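Local coordinates for protein arabinogalactan endo-1,4-beta-galactosidase (Ignisphaera aggregans, PDB 7OSK) that probably cleaves internal beta-1,4 linkages of galactan chains, this chain being the hyperthermostable family 53 glycoside hydrolase domain of a longer archaeal protein, at residues 78-83 and 89-94; 116-121 and 179-184; 240-245 and 277-282. One frame throughout, in Å; residues are numbered along the deposited sequence.

Contact 1. Residues 78-83 and 89-94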
loop_
_atom_site.group_PDB
_atom_site.type_symbol
_atom_site.label_atom_id
_atom_site.label_comp_id
_atom_site.label_asym_id
_atom_site.label_seq_id
_atom_site.Cartn_x
_atom_site.Cartn_y
_atom_site.Cartn_z
ATOM N N ASP A 78 20.513 -7.394 -4.712
ATOM C CA ASP A 78 19.245 -7.829 -4.147
ATOM C C ASP A 78 18.380 -6.594 -3.919
ATOM O O ASP A 78 18.832 -5.628 -3.305
ATOM C CB ASP A 78 19.468 -8.590 -2.839
ATOM C CG ASP A 78 18.227 -9.325 -2.363
ATOM O OD1 ASP A 78 17.101 -8.829 -2.593
ATOM O OD2 ASP A 78 18.381 -10.402 -1.748
ATOM N N LEU A 79 17.149 -6.626 -4.419
ATOM C CA LEU A 79 16.249 -5.477 -4.327
ATOM C C LEU A 79 16.122 -4.953 -2.900
ATOM O O LEU A 79 16.221 -3.749 -2.664
ATOM C CB LEU A 79 14.864 -5.846 -4.865
ATOM C CG LEU A 79 13.742 -4.834 -4.623
ATOM C CD1 LEU A 79 14.056 -3.495 -5.271
ATOM C CD2 LEU A 79 12.426 -5.380 -5.134
ATOM N N LEU A 80 15.905 -5.859 -1.953
ATOM C CA LEU A 80 15.719 -5.470 -0.561
ATOM C C LEU A 80 16.964 -4.791 -0.001
ATOM O O LEU A 80 16.867 -3.923 0.864
ATOM C CB LEU A 80 15.356 -6.689 0.290
ATOM C CG LEU A 80 13.948 -7.254 0.090
ATOM C CD1 LEU A 80 13.789 -8.553 0.861
ATOM C CD2 LEU A 80 12.887 -6.245 0.516
ATOM N N ASP A 81 18.134 -5.185 -0.494
ATOM C CA ASP A 81 19.376 -4.540 -0.086
ATOM C C ASP A 81 19.435 -3.118 -0.638
ATOM O O ASP A 81 19.913 -2.207 0.035
ATOM C CB ASP A 81 20.595 -5.340 -0.556
ATOM C CG ASP A 81 20.780 -6.635 0.214
ATOM O OD1 ASP A 81 20.380 -6.691 1.395
ATOM O OD2 ASP A 81 21.335 -7.594 -0.361
ATOM N N ILE A 82 18.943 -2.933 -1.860
ATOM C CA ILE A 82 18.926 -1.612 -2.476
ATOM C C ILE A 82 17.993 -0.686 -1.701
ATOM O O ILE A 82 18.309 0.482 -1.475
ATOM C CB ILE A 82 18.483 -1.670 -3.952
ATOM C CG1 ILE A 82 19.425 -2.573 -4.753
ATOM C CG2 ILE A 82 18.452 -0.264 -4.558
ATOM C CD1 ILE A 82 19.010 -2.779 -6.202
ATOM N N LEU A 83 16.842 -1.211 -1.297
ATOM C CA LEU A 83 15.870 -0.422 -0.555
ATOM C C LEU A 83 16.393 -0.055 0.829
ATOM O O LEU A 83 16.244 1.084 1.274
ATOM C CB LEU A 83 14.549 -1.184 -0.427
ATOM C CG LEU A 83 13.800 -1.463 -1.733
ATOM C CD1 LEU A 83 12.519 -2.240 -1.457
ATOM C CD2 LEU A 83 13.487 -0.169 -2.475
ATOM N N ASN A 89 12.633 1.225 5.393
ATOM C CA ASN A 89 12.633 0.341 6.560
ATOM C C ASN A 89 11.381 -0.522 6.681
ATOM O O ASN A 89 11.335 -1.434 7.506
ATOM C CB ASN A 89 12.796 1.162 7.839
ATOM C CG ASN A 89 11.814 2.311 7.922
ATOM O OD1 ASN A 89 10.898 2.416 7.109
ATOM N ND2 ASN A 89 11.998 3.176 8.913
ATOM N N TRP A 90 10.371 -0.225 5.868
ATOM C CA TRP A 90 9.120 -0.980 5.883
ATOM C C TRP A 90 8.743 -1.477 4.494
ATOM O O TRP A 90 9.062 -0.843 3.486
ATOM C CB TRP A 90 7.982 -0.125 6.443
ATOM C CG TRP A 90 7.894 -0.135 7.932
ATOM C CD1 TRP A 90 8.705 0.523 8.806
ATOM C CD2 TRP A 90 6.928 -0.833 8.727
ATOM N NE1 TRP A 90 8.308 0.276 10.099
ATOM C CE2 TRP A 90 7.218 -0.554 10.076
ATOM C CE3 TRP A 90 5.847 -1.667 8.427
ATOM C CZ2 TRP A 90 6.467 -1.081 11.126
ATOM C CZ3 TRP A 90 5.102 -2.189 9.471
ATOM C CH2 TRP A 90 5.415 -1.894 10.803
ATOM N N ILE A 91 8.056 -2.616 4.462
ATOM C CA ILE A 91 7.584 -3.224 3.225
ATOM C C ILE A 91 6.081 -3.463 3.311
ATOM O O ILE A 91 5.591 -4.047 4.279
ATOM C CB ILE A 91 8.302 -4.565 2.937
ATOM C CG1 ILE A 91 9.822 -4.373 2.898
ATOM C CG2 ILE A 91 7.806 -5.173 1.630
ATOM C CD1 ILE A 91 10.313 -3.460 1.784
ATOM N N ARG A 92 5.357 -3.009 2.293
ATOM C CA ARG A 92 3.915 -3.220 2.216
ATOM C C ARG A 92 3.588 -4.169 1.071
ATOM O O ARG A 92 4.054 -3.983 -0.051
ATOM C CB ARG A 92 3.184 -1.890 2.034
ATOM C CG ARG A 92 1.670 -2.004 1.949
ATOM C CD ARG A 92 1.027 -0.626 1.897
ATOM N NE ARG A 92 -0.435 -0.690 1.833
ATOM C CZ ARG A 92 -1.149 -0.629 0.711
ATOM N NH1 ARG A 92 -0.552 -0.505 -0.467
ATOM N NH2 ARG A 92 -2.471 -0.693 0.767
ATOM N N LEU A 93 2.791 -5.192 1.368
ATOM C CA LEU A 93 2.417 -6.197 0.377
ATOM C C LEU A 93 0.921 -6.465 0.412
ATOM O O LEU A 93 0.350 -6.694 1.477
ATOM C CB LEU A 93 3.178 -7.504 0.622
ATOM C CG LEU A 93 4.704 -7.463 0.518
ATOM C CD1 LEU A 93 5.291 -8.769 1.018
ATOM C CD2 LEU A 93 5.143 -7.187 -0.911
ATOM N N ARG A 94 0.290 -6.435 -0.758
ATOM C CA ARG A 94 -1.110 -6.821 -0.873
ATOM C C ARG A 94 -1.202 -8.329 -1.060
ATOM O O ARG A 94 -0.272 -8.953 -1.569
ATOM C CB ARG A 94 -1.792 -6.095 -2.037
ATOM C CG ARG A 94 -1.164 -6.351 -3.395
ATOM C CD ARG A 94 -1.975 -5.712 -4.512
ATOM N NE ARG A 94 -1.305 -5.822 -5.806
ATOM C CZ ARG A 94 -0.386 -4.970 -6.255
ATOM N NH1 ARG A 94 -0.013 -3.932 -5.517
ATOM N NH2 ARG A 94 0.163 -5.158 -7.446
#
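I91 meets L80 and L83 where a helix of the (beta/alpha)8, or TIM, barrel packs on the outside of the following strand. Helix 79-85 and strand 90-95 are joined by a short turn, and the CA atoms of L80 and I91 stand 9.2 Å apart, far enough for a layer of branched aliphatic side chains between the two backbones. The meeting point is a single methyl, I91 CD1. The second torsion of I91 (-63°) bends the chain so that CD1 is folded back beside CA instead of running straight out, and the methyl reaches both leucines at once. These offer different branches: L83 approaches at about a right angle with CD1, the branch that continues its extended chain (chi2 179°), whereas L80 turns its other branch, CD2, across the isoleucine. L80 and L83 lie three residues apart, on the same face of the helix, which lets both reach one partner.

Residues alternate along the strand. I91 and L93 face the helices, while R92 reaches the barrel interior, where D55 and E292 form salt bridges with it; the aliphatic residue suits the outer layer and the charged one the acid-lined interior. A124 of helix 114-126 touches both L80 and I91, extending the hydrophobic layer to the neighbouring helix.

The helix begins at D78, its N-cap. A short carboxylate suits that place, since OD1 can accept L80 N at 3.3 Å (N-H...O 146°), the donor lying above the carboxylate plane. Within the apolar cluster the three methyls make a nearly equilateral triangle: L80 CD2 is 4.0 Å and L83 CD1 4.1 Å from I91 CD1, and L80 CD2 is 4.5 Å from L83 CD1.

Contact 2. Residues 116-121 and 179-184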
loop_
_atom_site.group_PDB
_atom_site.type_symbol
_atom_site.label_atom_id
_atom_site.label_comp_id
_atom_site.label_asym_id
_atom_site.label_seq_id
_atom_site.Cartn_x
_atom_site.Cartn_y
_atom_site.Cartn_z
ATOM N N ARG A 116 3.366 -16.614 -2.609
ATOM C CA ARG A 116 4.382 -15.759 -3.225
ATOM C C ARG A 116 4.660 -14.516 -2.385
ATOM O O ARG A 116 5.801 -14.068 -2.290
ATOM C CB ARG A 116 3.960 -15.345 -4.639
ATOM C CG ARG A 116 4.729 -14.147 -5.187
ATOM C CD ARG A 116 4.759 -14.104 -6.713
ATOM N NE ARG A 116 3.505 -14.540 -7.326
ATOM C CZ ARG A 116 3.349 -15.651 -8.046
ATOM N NH1 ARG A 116 4.366 -16.476 -8.272
ATOM N NH2 ARG A 116 2.158 -15.939 -8.552
ATOM N N MET A 117 3.617 -13.960 -1.780
ATOM C CA MET A 117 3.763 -12.761 -0.964
ATOM C C MET A 117 4.460 -13.065 0.355
ATOM O O MET A 117 5.221 -12.246 0.863
ATOM C CB MET A 117 2.397 -12.130 -0.694
ATOM C CG MET A 117 1.762 -11.485 -1.913
ATOM S SD MET A 117 2.711 -10.083 -2.539
ATOM C CE MET A 117 3.657 -10.859 -3.850
ATOM N N THR A 118 4.197 -14.243 0.909
ATOM C CA THR A 118 4.773 -14.627 2.191
ATOM C C THR A 118 6.276 -14.873 2.069
ATOM O O THR A 118 7.035 -14.596 2.999
ATOM C CB THR A 118 4.089 -15.889 2.757
ATOM O OG1 THR A 118 2.701 -15.616 2.997
ATOM C CG2 THR A 118 4.741 -16.331 4.063
ATOM N N ASP A 119 6.703 -15.394 0.923
ATOM C CA ASP A 119 8.114 -15.690 0.710
ATOM C C ASP A 119 8.938 -14.410 0.683
ATOM O O ASP A 119 10.079 -14.392 1.140
ATOM C CB ASP A 119 8.323 -16.465 -0.592
ATOM C CG ASP A 119 9.793 -16.677 -0.906
ATOM O OD1 ASP A 119 10.406 -17.584 -0.304
ATOM O OD2 ASP A 119 10.335 -15.929 -1.748
ATOM N N PHE A 120 8.359 -13.344 0.146
ATOM C CA PHE A 120 9.052 -12.064 0.076
ATOM C C PHE A 120 9.061 -11.391 1.443
ATOM O O PHE A 120 10.080 -10.851 1.874
ATOM C CB PHE A 120 8.397 -11.150 -0.959
ATOM C CG PHE A 120 9.201 -9.923 -1.274
ATOM C CD1 PHE A 120 10.307 -10.001 -2.105
ATOM C CD2 PHE A 120 8.858 -8.695 -0.741
ATOM C CE1 PHE A 120 11.052 -8.879 -2.397
ATOM C CE2 PHE A 120 9.601 -7.569 -1.031
ATOM C CZ PHE A 120 10.698 -7.661 -1.860
ATOM N N ALA A 121 7.916 -11.429 2.118
ATOM C CA ALA A 121 7.783 -10.835 3.443
ATOM C C ALA A 121 8.724 -11.514 4.429
ATOM O O ALA A 121 9.232 -10.880 5.353
ATOM C CB ALA A 121 6.345 -10.932 3.925
ATOM N N HIS A 179 6.425 -19.393 8.293
ATOM C CA HIS A 179 7.501 -19.081 7.364
ATOM C C HIS A 179 8.267 -17.856 7.857
ATOM O O HIS A 179 9.030 -17.247 7.107
ATOM C CB HIS A 179 6.946 -18.849 5.959
ATOM C CG HIS A 179 6.230 -20.037 5.393
ATOM N ND1 HIS A 179 5.058 -20.525 5.931
ATOM C CD2 HIS A 179 6.523 -20.839 4.343
ATOM C CE1 HIS A 179 4.659 -21.574 5.235
ATOM N NE2 HIS A 179 5.529 -21.785 4.265
ATOM N N ASN A 180 8.063 -17.514 9.130
ATOM C CA ASN A 180 8.698 -16.353 9.749
ATOM C C ASN A 180 8.453 -15.095 8.930
ATOM O O ASN A 180 9.389 -14.415 8.515
ATOM C CB ASN A 180 10.200 -16.591 9.929
ATOM C CG ASN A 180 10.500 -17.659 10.965
ATOM O OD1 ASN A 180 11.146 -18.666 10.669
ATOM N ND2 ASN A 180 10.031 -17.445 12.189
ATOM N N ALA A 181 7.177 -14.808 8.692
ATOM C CA ALA A 181 6.775 -13.647 7.910
ATOM C C ALA A 181 5.535 -12.998 8.509
ATOM O O ALA A 181 4.747 -12.374 7.799
ATOM C CB ALA A 181 6.520 -14.046 6.467
ATOM N N LEU A 182 5.357 -13.155 9.817
ATOM C CA LEU A 182 4.245 -12.518 10.506
ATOM C C LEU A 182 4.336 -11.003 10.350
ATOM O O LEU A 182 5.343 -10.405 10.732
ATOM C CB LEU A 182 4.241 -12.890 11.987
ATOM C CG LEU A 182 3.001 -12.438 12.761
ATOM C CD1 LEU A 182 1.793 -13.268 12.351
ATOM C CD2 LEU A 182 3.234 -12.522 14.259
ATOM N N PRO A 183 3.290 -10.375 9.784
ATOM C CA PRO A 183 3.346 -8.921 9.594
ATOM C C PRO A 183 3.144 -8.133 10.883
ATOM O O PRO A 183 2.294 -8.490 11.699
ATOM C CB PRO A 183 2.200 -8.655 8.617
ATOM C CG PRO A 183 1.228 -9.748 8.870
ATOM C CD PRO A 183 2.050 -10.953 9.230
ATOM N N ASP A 184 3.922 -7.069 11.055
ATOM C CA ASP A 184 3.785 -6.201 12.216
ATOM C C ASP A 184 2.436 -5.498 12.188
ATOM O O ASP A 184 1.847 -5.227 13.233
ATOM C CB ASP A 184 4.914 -5.170 12.260
ATOM C CG ASP A 184 6.289 -5.800 12.135
ATOM O OD1 ASP A 184 6.846 -6.235 13.167
ATOM O OD2 ASP A 184 6.813 -5.858 11.002
#
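The chain leaving helix 158-178 passes close beside helix 114-126, the CA atoms of A121 and A181 coming within 5.4 Å. So near an approach suits two alanines, whose CB atoms meet at 4.0 Å with no longer side chain to hold the backbones apart. A181 points its methyl into the shallow groove between T118 and A121, one turn apart on the helix. There it also lies 3.5 Å from the backbone oxygen T118 O, a plain van der Waals neighbour that accepts no hydrogen bond from the methyl.

T118 supplies the other apolar group. Its CG2 lies anti to the backbone N (chi1, defined by OG1, is -62°), and this rotation turns the methyl toward the incoming chain, where it rests against A181 CB and H179 CB, each at 3.8 Å. The hydroxyl is thereby left on the helix side, hydrogen-bonded with L114 O one turn earlier. Threonine fits because its two branches serve separate needs: a methyl for the contact and a polar atom satisfied within its own helix. H179 crosses T118 at about a right angle and touches with its CB, while its imidazole stacks on Y175 and bonds through ND1 to Y175 O.

Farther along, P183 packs on V131 and I133, and D184 OD2 accepts V131 N as the chain runs into strand 185-188 beside strand 130-135. The turn itself is a Schellman motif: N180, with positive phi (53°), is the C-prime residue, and A181 N and N180 N bond back to M176 O and A177 O. Such a helix end, packed on the adjacent helix before the chain enters a strand, forms one of the alpha-to-beta connections of the TIM barrel.

Contact 3. Residues 240-245 and 277-282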
loop_
_atom_site.group_PDB
_atom_site.type_symbol
_atom_site.label_atom_id
_atom_site.label_comp_id
_atom_site.label_asym_id
_atom_site.label_seq_id
_atom_site.Cartn_x
_atom_site.Cartn_y
_atom_site.Cartn_z
ATOM N N PHE A 240 -15.621 13.329 5.189
ATOM C CA PHE A 240 -16.003 11.933 4.991
ATOM C C PHE A 240 -15.321 11.032 6.013
ATOM O O PHE A 240 -15.942 10.114 6.548
ATOM C CB PHE A 240 -15.659 11.465 3.576
ATOM C CG PHE A 240 -15.770 9.977 3.394
ATOM C CD1 PHE A 240 -16.996 9.385 3.136
ATOM C CD2 PHE A 240 -14.648 9.170 3.489
ATOM C CE1 PHE A 240 -17.101 8.016 2.973
ATOM C CE2 PHE A 240 -14.745 7.801 3.329
ATOM C CZ PHE A 240 -15.973 7.222 3.071
ATOM N N TYR A 241 -14.041 11.293 6.271
ATOM C CA TYR A 241 -13.290 10.534 7.266
ATOM C C TYR A 241 -13.979 10.618 8.623
ATOM O O TYR A 241 -14.114 9.615 9.326
ATOM C CB TYR A 241 -11.854 11.050 7.373
ATOM C CG TYR A 241 -10.899 10.473 6.351
ATOM C CD1 TYR A 241 -11.022 10.780 5.000
ATOM C CD2 TYR A 241 -9.861 9.634 6.738
ATOM C CE1 TYR A 241 -10.146 10.260 4.062
ATOM C CE2 TYR A 241 -8.978 9.109 5.808
ATOM C CZ TYR A 241 -9.126 9.425 4.472
ATOM O OH TYR A 241 -8.252 8.908 3.540
ATOM N N ILE A 242 -14.417 11.821 8.980
ATOM C CA ILE A 242 -15.138 12.034 10.228
ATOM C C ILE A 242 -16.368 11.137 10.301
ATOM O O ILE A 242 -16.538 10.385 11.256
ATOM C CB ILE A 242 -15.573 13.506 10.386
ATOM C CG1 ILE A 242 -14.341 14.400 10.547
ATOM C CG2 ILE A 242 -16.506 13.665 11.589
ATOM C CD1 ILE A 242 -14.647 15.887 10.539
ATOM N N ASN A 243 -17.222 11.228 9.287
ATOM C CA ASN A 243 -18.469 10.474 9.262
ATOM C C ASN A 243 -18.234 8.969 9.276
ATOM O O ASN A 243 -18.963 8.224 9.930
ATOM C CB ASN A 243 -19.291 10.850 8.026
ATOM C CG ASN A 243 -19.723 12.307 8.029
ATOM O OD1 ASN A 243 -19.974 12.892 9.082
ATOM N ND2 ASN A 243 -19.813 12.898 6.842
ATOM N N PHE A 244 -17.208 8.531 8.555
ATOM C CA PHE A 244 -16.929 7.108 8.405
ATOM C C PHE A 244 -16.286 6.512 9.656
ATOM O O PHE A 244 -16.683 5.441 10.115
ATOM C CB PHE A 244 -16.022 6.871 7.197
ATOM C CG PHE A 244 -15.819 5.420 6.868
ATOM C CD1 PHE A 244 -14.785 4.701 7.449
ATOM C CD2 PHE A 244 -16.663 4.775 5.981
ATOM C CE1 PHE A 244 -14.598 3.365 7.148
ATOM C CE2 PHE A 244 -16.482 3.439 5.675
ATOM C CZ PHE A 244 -15.448 2.732 6.258
ATOM N N ILE A 245 -15.295 7.206 10.204
ATOM C CA ILE A 245 -14.547 6.689 11.346
ATOM C C ILE A 245 -15.366 6.767 12.636
ATOM O O ILE A 245 -15.346 5.837 13.439
ATOM C CB ILE A 245 -13.213 7.443 11.522
ATOM C CG1 ILE A 245 -12.324 7.201 10.297
ATOM C CG2 ILE A 245 -12.495 6.990 12.797
ATOM C CD1 ILE A 245 -11.028 7.989 10.292
ATOM N N VAL A 277 -4.885 15.543 8.147
ATOM C CA VAL A 277 -4.047 15.033 9.223
ATOM C C VAL A 277 -4.404 15.690 10.553
ATOM O O VAL A 277 -4.677 14.998 11.533
ATOM C CB VAL A 277 -2.546 15.251 8.921
ATOM C CG1 VAL A 277 -1.685 14.841 10.115
ATOM C CG2 VAL A 277 -2.131 14.466 7.683
ATOM N N ARG A 278 -4.409 17.019 10.585
ATOM C CA ARG A 278 -4.678 17.745 11.823
ATOM C C ARG A 278 -6.093 17.476 12.338
ATOM O O ARG A 278 -6.359 17.588 13.533
ATOM C CB ARG A 278 -4.469 19.249 11.627
ATOM C CG ARG A 278 -5.543 19.939 10.803
ATOM C CD ARG A 278 -5.295 21.434 10.718
ATOM N NE ARG A 278 -4.247 21.773 9.754
ATOM C CZ ARG A 278 -2.961 21.944 10.051
ATOM N NH1 ARG A 278 -2.523 21.811 11.298
ATOM N NH2 ARG A 278 -2.105 22.256 9.086
ATOM N N THR A 279 -6.997 17.127 11.430
ATOM C CA THR A 279 -8.373 16.820 11.802
ATOM C C THR A 279 -8.457 15.450 12.469
ATOM O O THR A 279 -9.318 15.213 13.314
ATOM C CB THR A 279 -9.312 16.848 10.575
ATOM O OG1 THR A 279 -9.154 18.089 9.876
ATOM C CG2 THR A 279 -10.770 16.688 10.996
ATOM N N LEU A 280 -7.555 14.552 12.084
ATOM C CA LEU A 280 -7.521 13.204 12.646
ATOM C C LEU A 280 -6.821 13.159 14.004
ATOM O O LEU A 280 -7.210 12.387 14.880
ATOM C CB LEU A 280 -6.829 12.239 11.678
ATOM C CG LEU A 280 -7.752 11.420 10.769
ATOM C CD1 LEU A 280 -8.692 12.317 9.982
ATOM C CD2 LEU A 280 -6.941 10.546 9.824
ATOM N N VAL A 281 -5.789 13.979 14.178
ATOM C CA VAL A 281 -5.022 13.968 15.420
ATOM C C VAL A 281 -5.795 14.627 16.560
ATOM O O VAL A 281 -5.541 14.344 17.730
ATOM C CB VAL A 281 -3.657 14.681 15.263
ATOM C CG1 VAL A 281 -2.824 14.010 14.183
ATOM C CG2 VAL A 281 -3.848 16.157 14.960
ATOM N N GLN A 282 -6.735 15.505 16.217
ATOM C CA GLN A 282 -7.528 16.195 17.227
ATOM C C GLN A 282 -8.797 15.421 17.565
ATOM O O GLN A 282 -9.247 15.439 18.707
ATOM C CB GLN A 282 -7.899 17.607 16.765
ATOM C CG GLN A 282 -8.641 18.409 17.835
ATOM C CD GLN A 282 -9.080 19.776 17.358
ATOM O OE1 GLN A 282 -8.278 20.706 17.275
ATOM N NE2 GLN A 282 -10.364 19.906 17.049
#
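L280, which packs on Y241, shares a backbone acceptor with V281: V277 O receives both L280 N and V281 N, each at 3.0 Å. The fork lies in the helical turn from which L280 projects. The contact joins two outer helices of the TIM barrel, 238-250 and 270-283, that lie either side of strand 257-261 in the sequence, with the CA atoms of I242 and L280 8.1 Å apart. No hydrogen bond links the two segments, and the interface is made by hydrocarbon alone.

It has an inner and an outer part. Inside, Y241 sets its CB 4.3 Å from L280 CD1, while L280 CD2 approaches the tyrosine ring obliquely. Both residues also reach strand 257-261, Y241 touching I260 and L280 touching I258, so their bulk fills the wedge where two helices lie on the barrel wall. Tyrosine suits this place because its ring is covered by apolar neighbours while OH finds a partner in G235 O.

Nearer the surface I242 meets T279. The threonine divides its roles: OG1 is bonded with N275 O in its own helix, and CG2, anti to the backbone N, is presented to the other helix. I242 comes across at about a right angle with CD1 anti to CA (chi2 173°), which carries this terminal methyl over to the threonine. Isoleucine suits the place because its CG1-CD1 arm extends one carbon beyond the shorter branch and can meet the short CG2 of threonine; the two methyls, I242 CD1 and T279 CG2, lie 4.0 Å apart.

Overall arrangement
Contacts 1 and 2 are neighbours on the outside of the barrel, their centres 12 Å apart, whereas contact 3 lies on the opposite side of the chain's centre, 30 and 31 Å from them between centres. Helix 114-126 links the first two through F120, whose CZ packs on L80 CD2 at 3.5 Å. Separately, strand 90-95 meets segment 179-184, W90 CH2 lying 3.6 Å from D184 CB. Contact 3 touches neither, its nearest atoms being about 12 Å from contact 1 and 18 Å from contact 2. All lie away from the calcium site of D301, D303, H305, N307, N370 and E373, in the helices and loops packed around the eight strands, contact 1 reaching the strands themselves.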